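Local coordinates for protein p-nitrophenyl phosphatase (Pho2) (Archaeoglobus fulgidus, PDB 3QGM) that is probably a phosphatase of the haloacid dehalogenase superfamily that binds a divalent metal ion and hydrolyses phosphate esters such as p-nitrophenyl phosphate, at residues A91-T96 / E103-A108. Sequence-based numbering, arbitrary orientation.
Sequences AKVFTT and EELRLA
V93 on strand 92-95 faces L105 on the last turn of helix 99-107, their CA atoms 8.2 Å apart, and no hydrogen bond joins the two segments. Strand alternation turns V93 and T95 toward the helix and F94 to the other face of the sheet, where it meets A118 and L121. One methyl of L105 carries the contact: CD1 lies 4.0 Å from V93 CG2 and 4.0 Å from T95 CB, with T95 CG2 also close. CG of L105 is anti to its carbonyl carbon (chi1 -71°), and a nearly extended chi2 of 168° carries CD1 out to the strand. Leucine suits this place because its branch comes late enough to span the gap, while beta-branched valine and threonine fit an extended strand and offer methyls close to the backbone. T95 turns CG2 to the leucine and uses OG1 to hydrogen-bond V122 O on the neighbouring strand and G97 N just beyond its own, so its buried hydroxyl is satisfied. I112 touches both V93 and L105, continuing the apolar layer. Strand 92-95, helix 99-107 and strand 111-112 form a beta-alpha-beta crossover, the helix packing on a parallel five-stranded sheet distinct from the one that carries the calcium site.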
loop_
_atom_site.group_PDB
_atom_site.type_symbol
_atom_site.label_atom_id
_atom_site.label_comp_id
_atom_site.label_asym_id
_atom_site.label_seq_id
_atom_site.Cartn_x
_atom_site.Cartn_y
_atom_site.Cartn_z
ATOM N N ALA A 91 -18.363 -20.966 2.192
ATOM C CA ALA A 91 -17.737 -19.983 3.091
ATOM C C ALA A 91 -18.265 -18.567 2.809
ATOM O O ALA A 91 -18.626 -18.247 1.665
ATOM C CB ALA A 91 -16.207 -20.030 2.990
ATOM N N LYS A 92 -18.331 -17.765 3.866
ATOM C CA LYS A 92 -18.733 -16.361 3.797
ATOM C C LYS A 92 -17.455 -15.544 3.514
ATOM O O LYS A 92 -16.469 -15.627 4.252
ATOM C CB LYS A 92 -19.365 -15.878 5.116
ATOM C CG LYS A 92 -20.685 -16.534 5.554
ATOM C CD LYS A 92 -21.132 -15.848 6.896
ATOM C CE LYS A 92 -22.338 -16.483 7.515
ATOM N NZ LYS A 92 -22.198 -17.940 7.383
ATOM N N VAL A 93 -17.483 -14.801 2.422
ATOM C CA VAL A 93 -16.351 -14.088 1.901
ATOM C C VAL A 93 -16.663 -12.596 1.710
ATOM O O VAL A 93 -17.802 -12.208 1.378
ATOM C CB VAL A 93 -15.861 -14.706 0.549
ATOM C CG1 VAL A 93 -15.608 -16.192 0.679
ATOM C CG2 VAL A 93 -16.859 -14.471 -0.588
ATOM N N PHE A 94 -15.638 -11.777 1.940
ATOM C CA PHE A 94 -15.612 -10.357 1.587
ATOM C C PHE A 94 -14.418 -10.175 0.657
ATOM O O PHE A 94 -13.313 -10.695 0.917
ATOM C CB PHE A 94 -15.491 -9.478 2.819
ATOM C CG PHE A 94 -15.166 -8.047 2.495
ATOM C CD1 PHE A 94 -16.158 -7.175 2.121
ATOM C CD2 PHE A 94 -13.866 -7.616 2.482
ATOM C CE1 PHE A 94 -15.866 -5.875 1.794
ATOM C CE2 PHE A 94 -13.551 -6.328 2.133
ATOM C CZ PHE A 94 -14.570 -5.447 1.780
ATOM N N THR A 95 -14.664 -9.514 -0.459
ATOM C CA THR A 95 -13.636 -9.257 -1.459
ATOM C C THR A 95 -13.457 -7.765 -1.799
ATOM O O THR A 95 -14.415 -6.993 -1.745
ATOM C CB THR A 95 -13.906 -10.038 -2.718
ATOM O OG1 THR A 95 -12.800 -9.892 -3.585
ATOM C CG2 THR A 95 -15.232 -9.517 -3.418
ATOM N N THR A 96 -12.218 -7.383 -2.135
ATOM C CA THR A 96 -11.904 -6.046 -2.620
ATOM C C THR A 96 -12.045 -5.997 -4.153
ATOM O O THR A 96 -11.886 -4.947 -4.763
ATOM C CB THR A 96 -10.457 -5.628 -2.285
ATOM O OG1 THR A 96 -9.533 -6.551 -2.881
ATOM C CG2 THR A 96 -10.210 -5.594 -0.780
ATOM N N GLU A 103 -18.127 -12.878 -9.357
ATOM C CA GLU A 103 -18.811 -13.903 -10.145
ATOM C C GLU A 103 -18.270 -15.292 -9.829
ATOM O O GLU A 103 -19.065 -16.213 -9.618
ATOM C CB GLU A 103 -18.708 -13.634 -11.641
ATOM C CG GLU A 103 -19.654 -14.479 -12.478
ATOM C CD GLU A 103 -20.388 -13.720 -13.556
ATOM O OE1 GLU A 103 -19.829 -12.828 -14.218
ATOM O OE2 GLU A 103 -21.568 -14.017 -13.704
ATOM N N GLU A 104 -16.935 -15.455 -9.868
ATOM C CA GLU A 104 -16.341 -16.777 -9.679
ATOM C C GLU A 104 -16.532 -17.204 -8.242
ATOM O O GLU A 104 -16.771 -18.363 -7.941
ATOM C CB GLU A 104 -14.850 -16.793 -10.055
ATOM C CG GLU A 104 -14.581 -16.620 -11.562
ATOM C CD GLU A 104 -15.031 -17.848 -12.415
ATOM O OE1 GLU A 104 -15.337 -18.902 -11.831
ATOM O OE2 GLU A 104 -15.041 -17.774 -13.663
ATOM N N LEU A 105 -16.474 -16.255 -7.328
ATOM C CA LEU A 105 -16.780 -16.568 -5.942
ATOM C C LEU A 105 -18.198 -17.133 -5.787
ATOM O O LEU A 105 -18.389 -18.124 -5.113
ATOM C CB LEU A 105 -16.578 -15.361 -5.053
ATOM C CG LEU A 105 -15.136 -14.905 -4.796
ATOM C CD1 LEU A 105 -15.237 -13.570 -4.161
ATOM C CD2 LEU A 105 -14.280 -15.899 -3.898
ATOM N N ARG A 106 -19.189 -16.475 -6.386
ATOM C CA ARG A 106 -20.575 -16.956 -6.350
ATOM C C ARG A 106 -20.727 -18.254 -7.099
ATOM O O ARG A 106 -21.376 -19.179 -6.617
ATOM C CB ARG A 106 -21.567 -15.933 -6.904
ATOM C CG ARG A 106 -21.928 -14.873 -5.908
ATOM C CD ARG A 106 -23.465 -14.514 -5.873
ATOM N NE ARG A 106 -23.746 -13.467 -4.871
ATOM C CZ ARG A 106 -23.416 -12.211 -5.070
ATOM N NH1 ARG A 106 -22.811 -11.887 -6.191
ATOM N NH2 ARG A 106 -23.684 -11.281 -4.169
ATOM N N LEU A 107 -20.067 -18.356 -8.237
ATOM C CA LEU A 107 -20.139 -19.600 -9.018
ATOM C C LEU A 107 -19.582 -20.808 -8.279
ATOM O O LEU A 107 -20.022 -21.913 -8.500
ATOM C CB LEU A 107 -19.432 -19.476 -10.368
ATOM C CG LEU A 107 -20.076 -18.630 -11.454
ATOM C CD1 LEU A 107 -19.061 -18.381 -12.560
ATOM C CD2 LEU A 107 -21.330 -19.309 -12.053
ATOM N N ALA A 108 -18.624 -20.596 -7.383
ATOM C CA ALA A 108 -18.100 -21.691 -6.564
ATOM C C ALA A 108 -18.951 -21.981 -5.335
ATOM O O ALA A 108 -18.553 -22.788 -4.493
ATOM C CB ALA A 108 -16.652 -21.427 -6.169
#